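PDB 6NHS: beta-lactamase, which probably hydrolyses the beta-lactam ring of penicillin-type antibiotics through a serine acyl-enzyme, as in other class D enzymes. Local coordinates for residues R26-L31 with Y48-A53; F230-D235 with E247-S252. One frame throughout, in Å; residues are numbered along the deposited sequence.

Interaction 1 of 2, residues R26-L31 with Y48-A53; sequences RSFNQL and YEHNAA
Between helix 25-30 and the edge strand 46-50 of the antiparallel sheet of the beta-lactamase/penicillin-binding protein fold, the contact is made by one aromatic pair, Phe28 of the helix and His50 at the end of the strand. The evidence for a single-point contact is plain: the two segments bury only 118 Å² between them, and the nearest CA atoms, those of Phe28 and His50, are still 8.9 Å apart, so the rings alone bridge the space. His50 presents one carbon to the phenyl face. Its CD2 sits 3.5 Å above the plane of the Phe28 ring and over its centre, and the shortest atom pair is Phe28 CD1 to His50 CD2 at 3.6 Å. NE2 is the next imidazole atom in, 4.0 Å from Phe28 CG. With ring centroids 4.6 Å apart and planes inclined at 38°, the pair is neither a parallel stack nor a T-shaped one; it is an oblique van der Waals contact in which the side chains slide past each other from opposite directions. The torsions account for this reach: Phe28 carries CG opposite its carbonyl carbon (chi1 -73°), whereas His50 extends CG away from its own backbone N (chi1 162°), sending the imidazole across to the helix. CB of the following residue, Asn51, lies over one face of the imidazole, offset toward the rim. Beyond the two segments, both side chains also touch Ile37 of the adjacent strand 35-41, to which His50 is joined by backbone hydrogen bonding, while Phe28 meets Ile33 and His50 meets Leu24. The side-chain packing thus continues from the edge strand onto its neighbour. Such a terminal helix laid over the outer strands of the sheet belongs to the alpha/beta architecture of serine beta-lactamases.

Interaction 2 of 2, residues F230-D235 with E247-S252; sequences FATNID and EVTRRS
Phe230 lies with one ring face under the methyl of Thr249: CG2 stands 3.6 Å above the ring plane, offset toward the rim, and 3.9 Å from the centroid at 23° from the ring normal, which meets the geometry of a CH-pi contact. The closest ring atom is Phe230 CD1, 3.7 Å from Thr249 CG2, and the two side chains cross at about a right angle. Phe230 reaches this place by setting CG between its backbone N and carbonyl carbon (chi1 61°). Two residues on, Thr232 meets the helix with both branches. Its OG1 donates to Thr249 OG1 over 2.8 Å, and its CG2 presses on Val248 CG2 at 3.5 Å, tighter than usual van der Waals contact. Thr249 splits its branches likewise: OG1 faces the threonine of the strand and CG2 the phenyl ring. Since Thr249 OG1 is also hydrogen-bonded to Arg245 O one helical turn back, the hydroxyl pair is satisfied within a buried, otherwise largely apolar interface. Thr232 and Thr249 are also the residues with the nearest CA atoms, 6.6 Å apart, and the short axes run at 134° with a closest approach of 9.1 Å. Within helix 239-255, Ser252 N and Ser252 OG reach Val248 O from opposite faces of its carbonyl plane, a double grip on that oxygen. On its outer side, Arg251 NE bonds Glu247 OE2 within the guanidinium plane, a salt bridge one turn long. Thr249 also touches Phe217 of strand 213-223, and Ser252 touches Ile37 of strand 35-41, so with Thr232 and Phe230 the helix lies against three neighbouring strands. A C-terminal helix laid across the central strands of an antiparallel sheet is characteristic of the beta-lactamase and penicillin-binding protein fold.

Interactions 1 and 2 follow one another along the chain, their centres about 8 Å apart, and both reach the same six-stranded sheet, one at its edge strand 46-50 and the other at the inner strand 226-236. The first helix and the residue after it meet helix 239-255 directly: Ser27 OG packs 3.3 Å from Arg251 CB, and Leu31 CD1 lies 3.5 Å from Val248 CG1. Val248 therefore faces Thr232 of the strand with one methyl and Leu31 with the other. Ile37, on the strand between, touches residues of both contacts. The presumed catalytic elements, an SxxK pattern at Ser63 and Lys66 with Lys203, are not part of either contact.

Interaction 1 of 2, residues R26-L31 with Y48-A53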
loop_
_atom_site.group_PDB
_atom_site.type_symbol
_atom_site.label_atom_id
_atom_site.label_comp_id
_atom_site.label_asym_id
_atom_site.label_seq_id
_atom_site.Cartn_x
_atom_site.Cartn_y
_atom_site.Cartn_z
ATOM N N ARG A 26 -17.750 -14.021 -4.152
ATOM C CA ARG A 26 -18.171 -15.058 -3.217
ATOM C C ARG A 26 -17.495 -14.885 -1.860
ATOM O O ARG A 26 -18.152 -14.964 -0.815
ATOM C CB ARG A 26 -17.875 -16.438 -3.802
ATOM C CG ARG A 26 -18.271 -17.573 -2.883
ATOM C CD ARG A 26 -17.848 -18.920 -3.427
ATOM N NE ARG A 26 -17.687 -19.882 -2.341
ATOM C CZ ARG A 26 -17.707 -21.201 -2.495
ATOM N NH1 ARG A 26 -17.893 -21.728 -3.698
ATOM N NH2 ARG A 26 -17.550 -21.995 -1.442
ATOM N N SER A 27 -16.182 -14.636 -1.856
ATOM C CA SER A 27 -15.461 -14.487 -0.594
ATOM C C SER A 27 -15.996 -13.313 0.216
ATOM O O SER A 27 -16.088 -13.389 1.447
ATOM C CB SER A 27 -13.968 -14.309 -0.866
ATOM O OG SER A 27 -13.522 -15.214 -1.862
ATOM N N PHE A 28 -16.364 -12.222 -0.459
ATOM C CA PHE A 28 -16.863 -11.043 0.241
ATOM C C PHE A 28 -18.147 -11.355 1.000
ATOM O O PHE A 28 -18.292 -11.003 2.175
ATOM C CB PHE A 28 -17.082 -9.899 -0.755
ATOM C CG PHE A 28 -15.805 -9.284 -1.257
ATOM C CD1 PHE A 28 -15.049 -9.916 -2.234
ATOM C CD2 PHE A 28 -15.354 -8.079 -0.744
ATOM C CE1 PHE A 28 -13.867 -9.356 -2.691
ATOM C CE2 PHE A 28 -14.169 -7.511 -1.197
ATOM C CZ PHE A 28 -13.426 -8.153 -2.168
ATOM N N ASN A 29 -19.088 -12.029 0.344
ATOM C CA ASN A 29 -20.369 -12.293 0.986
ATOM C C ASN A 29 -20.247 -13.353 2.071
ATOM O O ASN A 29 -20.986 -13.304 3.061
ATOM C CB ASN A 29 -21.402 -12.695 -0.065
ATOM C CG ASN A 29 -21.628 -11.604 -1.102
ATOM O OD1 ASN A 29 -21.719 -10.419 -0.767
ATOM N ND2 ASN A 29 -21.704 -11.997 -2.368
ATOM N N GLN A 30 -19.322 -14.304 1.914
ATOM C CA GLN A 30 -19.097 -15.299 2.960
ATOM C C GLN A 30 -18.619 -14.636 4.246
ATOM O O GLN A 30 -19.093 -14.958 5.341
ATOM C CB GLN A 30 -18.081 -16.341 2.489
ATOM C CG GLN A 30 -18.506 -17.143 1.265
ATOM C CD GLN A 30 -19.101 -18.484 1.614
ATOM O OE1 GLN A 30 -18.821 -19.039 2.674
ATOM N NE2 GLN A 30 -19.930 -19.018 0.721
ATOM N N LEU A 31 -17.679 -13.700 4.127
ATOM C CA LEU A 31 -17.153 -12.977 5.276
ATOM C C LEU A 31 -18.028 -11.803 5.694
ATOM O O LEU A 31 -17.702 -11.129 6.675
ATOM C CB LEU A 31 -15.736 -12.489 4.973
ATOM C CG LEU A 31 -14.780 -13.628 4.623
ATOM C CD1 LEU A 31 -13.446 -13.097 4.157
ATOM C CD2 LEU A 31 -14.595 -14.565 5.817
ATOM N N TYR A 48 -9.232 -9.242 -13.431
ATOM C CA TYR A 48 -10.274 -9.967 -12.717
ATOM C C TYR A 48 -10.722 -9.076 -11.572
ATOM O O TYR A 48 -9.885 -8.450 -10.914
ATOM C CB TYR A 48 -9.774 -11.319 -12.175
ATOM C CG TYR A 48 -9.164 -12.208 -13.234
ATOM C CD1 TYR A 48 -9.949 -13.098 -13.950
ATOM C CD2 TYR A 48 -7.806 -12.158 -13.514
ATOM C CE1 TYR A 48 -9.404 -13.907 -14.922
ATOM C CE2 TYR A 48 -7.249 -12.968 -14.489
ATOM C CZ TYR A 48 -8.058 -13.840 -15.188
ATOM O OH TYR A 48 -7.525 -14.656 -16.154
ATOM N N GLU A 49 -12.030 -8.983 -11.341
ATOM C CA GLU A 49 -12.451 -8.025 -10.327
ATOM C C GLU A 49 -13.802 -8.402 -9.744
ATOM O O GLU A 49 -14.569 -9.173 -10.325
ATOM C CB GLU A 49 -12.500 -6.596 -10.886
ATOM C CG GLU A 49 -13.517 -6.387 -11.961
ATOM C CD GLU A 49 -13.492 -4.982 -12.551
ATOM O OE1 GLU A 49 -13.134 -4.012 -11.841
ATOM O OE2 GLU A 49 -13.840 -4.855 -13.737
ATOM N N HIS A 50 -14.060 -7.846 -8.564
ATOM C CA HIS A 50 -15.375 -7.807 -7.942
ATOM C C HIS A 50 -15.683 -6.360 -7.602
ATOM O O HIS A 50 -14.821 -5.657 -7.062
ATOM C CB HIS A 50 -15.433 -8.654 -6.672
ATOM C CG HIS A 50 -16.585 -8.311 -5.779
ATOM N ND1 HIS A 50 -17.895 -8.584 -6.113
ATOM C CD2 HIS A 50 -16.623 -7.713 -4.565
ATOM C CE1 HIS A 50 -18.689 -8.168 -5.142
ATOM N NE2 HIS A 50 -17.941 -7.632 -4.192
ATOM N N ASN A 51 -16.905 -5.925 -7.917
ATOM C CA ASN A 51 -17.374 -4.574 -7.621
ATOM C C ASN A 51 -16.586 -3.541 -8.424
ATOM O O ASN A 51 -15.813 -2.760 -7.861
ATOM C CB ASN A 51 -17.277 -4.287 -6.117
ATOM C CG ASN A 51 -18.076 -3.068 -5.701
ATOM O OD1 ASN A 51 -18.571 -2.327 -6.542
ATOM N ND2 ASN A 51 -18.193 -2.849 -4.394
ATOM N N ALA A 52 -16.804 -3.522 -9.740
ATOM C CA ALA A 52 -16.011 -2.672 -10.627
ATOM C C ALA A 52 -16.193 -1.191 -10.315
ATOM O O ALA A 52 -15.248 -0.403 -10.448
ATOM C CB ALA A 52 -16.380 -2.953 -12.084
ATOM N N ALA A 53 -17.401 -0.789 -9.913
ATOM C CA ALA A 53 -17.651 0.624 -9.638
ATOM C C ALA A 53 -16.770 1.129 -8.502
ATOM O O ALA A 53 -16.242 2.248 -8.557
ATOM C CB ALA A 53 -19.127 0.843 -9.307
#

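Interaction 2 of 2, residues F230-D235 with E247-S252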
loop_
_atom_site.group_PDB
_atom_site.type_symbol
_atom_site.label_atom_id
_atom_site.label_comp_id
_atom_site.label_asym_id
_atom_site.label_seq_id
_atom_site.Cartn_x
_atom_site.Cartn_y
_atom_site.Cartn_z
ATOM N N PHE A 230 -2.607 -6.671 -7.329
ATOM C CA PHE A 230 -3.914 -6.690 -6.688
ATOM C C PHE A 230 -4.119 -5.442 -5.840
ATOM O O PHE A 230 -3.168 -4.847 -5.324
ATOM C CB PHE A 230 -4.113 -7.943 -5.821
ATOM C CG PHE A 230 -3.120 -8.071 -4.693
ATOM C CD1 PHE A 230 -3.343 -7.445 -3.476
ATOM C CD2 PHE A 230 -1.972 -8.834 -4.845
ATOM C CE1 PHE A 230 -2.432 -7.563 -2.435
ATOM C CE2 PHE A 230 -1.053 -8.957 -3.799
ATOM C CZ PHE A 230 -1.287 -8.321 -2.600
ATOM N N ALA A 231 -5.387 -5.062 -5.699
ATOM C CA ALA A 231 -5.809 -3.991 -4.806
ATOM C C ALA A 231 -7.152 -4.387 -4.219
ATOM O O ALA A 231 -8.130 -4.561 -4.959
ATOM C CB ALA A 231 -5.913 -2.644 -5.534
ATOM N N THR A 232 -7.188 -4.545 -2.899
ATOM C CA THR A 232 -8.396 -4.875 -2.161
ATOM C C THR A 232 -8.820 -3.667 -1.336
ATOM O O THR A 232 -7.985 -3.007 -0.706
ATOM C CB THR A 232 -8.166 -6.092 -1.252
ATOM O OG1 THR A 232 -7.939 -7.256 -2.058
ATOM C CG2 THR A 232 -9.370 -6.337 -0.362
ATOM N N ASN A 233 -10.117 -3.374 -1.344
ATOM C CA ASN A 233 -10.653 -2.210 -0.649
ATOM C C ASN A 233 -11.986 -2.601 -0.033
ATOM O O ASN A 233 -12.882 -3.050 -0.751
ATOM C CB ASN A 233 -10.825 -1.032 -1.616
ATOM C CG ASN A 233 -11.214 0.244 -0.914
ATOM O OD1 ASN A 233 -12.371 0.431 -0.542
ATOM N ND2 ASN A 233 -10.243 1.139 -0.730
ATOM N N ILE A 234 -12.116 -2.449 1.289
ATOM C CA ILE A 234 -13.316 -2.893 1.991
ATOM C C ILE A 234 -13.784 -1.829 2.977
ATOM O O ILE A 234 -13.032 -0.941 3.381
ATOM C CB ILE A 234 -13.094 -4.223 2.750
ATOM C CG1 ILE A 234 -12.127 -4.006 3.922
ATOM C CG2 ILE A 234 -12.580 -5.297 1.816
ATOM C CD1 ILE A 234 -12.101 -5.160 4.925
ATOM N N ASP A 235 -15.052 -1.949 3.371
ATOM C CA ASP A 235 -15.561 -1.250 4.542
ATOM C C ASP A 235 -15.155 -2.000 5.806
ATOM O O ASP A 235 -15.265 -3.227 5.878
ATOM C CB ASP A 235 -17.087 -1.146 4.497
ATOM C CG ASP A 235 -17.593 -0.219 3.405
ATOM O OD1 ASP A 235 -16.778 0.458 2.745
ATOM O OD2 ASP A 235 -18.825 -0.174 3.217
ATOM N N GLU A 247 -7.606 -11.736 4.039
ATOM C CA GLU A 247 -8.293 -13.000 3.791
ATOM C C GLU A 247 -9.055 -12.984 2.467
ATOM O O GLU A 247 -9.046 -13.981 1.733
ATOM C CB GLU A 247 -9.225 -13.322 4.959
ATOM C CG GLU A 247 -9.922 -14.677 4.862
ATOM C CD GLU A 247 -8.955 -15.852 4.822
ATOM O OE1 GLU A 247 -7.801 -15.706 5.271
ATOM O OE2 GLU A 247 -9.353 -16.926 4.329
ATOM N N VAL A 248 -9.725 -11.874 2.134
ATOM C CA VAL A 248 -10.431 -11.867 0.852
ATOM C C VAL A 248 -9.438 -11.848 -0.295
ATOM O O VAL A 248 -9.701 -12.425 -1.357
ATOM C CB VAL A 248 -11.432 -10.700 0.726
ATOM C CG1 VAL A 248 -12.459 -10.754 1.817
ATOM C CG2 VAL A 248 -10.725 -9.361 0.714
ATOM N N THR A 249 -8.288 -11.194 -0.108
ATOM C CA THR A 249 -7.238 -11.253 -1.117
ATOM C C THR A 249 -6.755 -12.687 -1.303
ATOM O O THR A 249 -6.637 -13.172 -2.435
ATOM C CB THR A 249 -6.080 -10.333 -0.722
ATOM O OG1 THR A 249 -6.585 -9.024 -0.437
ATOM C CG2 THR A 249 -5.073 -10.230 -1.856
ATOM N N ARG A 250 -6.494 -13.387 -0.192
ATOM C CA ARG A 250 -6.078 -14.787 -0.253
ATOM C C ARG A 250 -7.095 -15.636 -0.997
ATOM O O ARG A 250 -6.747 -16.394 -1.908
ATOM C CB ARG A 250 -5.891 -15.357 1.156
ATOM C CG ARG A 250 -4.747 -14.812 1.938
ATOM C CD ARG A 250 -4.513 -15.676 3.176
ATOM N NE ARG A 250 -3.317 -15.230 3.863
ATOM C CZ ARG A 250 -2.096 -15.621 3.530
ATOM N NH1 ARG A 250 -1.051 -15.154 4.199
ATOM N NH2 ARG A 250 -1.928 -16.497 2.544
ATOM N N ARG A 251 -8.364 -15.542 -0.594
ATOM C CA ARG A 251 -9.395 -16.371 -1.207
ATOM C C ARG A 251 -9.573 -16.033 -2.680
ATOM O O ARG A 251 -9.857 -16.918 -3.496
ATOM C CB ARG A 251 -10.711 -16.213 -0.446
ATOM C CG ARG A 251 -10.603 -16.623 1.016
ATOM C CD ARG A 251 -11.963 -16.678 1.679
ATOM N NE ARG A 251 -11.860 -17.016 3.095
ATOM C CZ ARG A 251 -12.886 -17.400 3.849
ATOM N NH1 ARG A 251 -14.097 -17.506 3.318
ATOM N NH2 ARG A 251 -12.697 -17.685 5.131
ATOM N N SER A 252 -9.402 -14.759 -3.043
ATOM C CA SER A 252 -9.523 -14.370 -4.445
ATOM C C SER A 252 -8.411 -14.990 -5.283
ATOM O O SER A 252 -8.670 -15.577 -6.340
ATOM C CB SER A 252 -9.508 -12.847 -4.572
ATOM O OG SER A 252 -10.544 -12.263 -3.802
#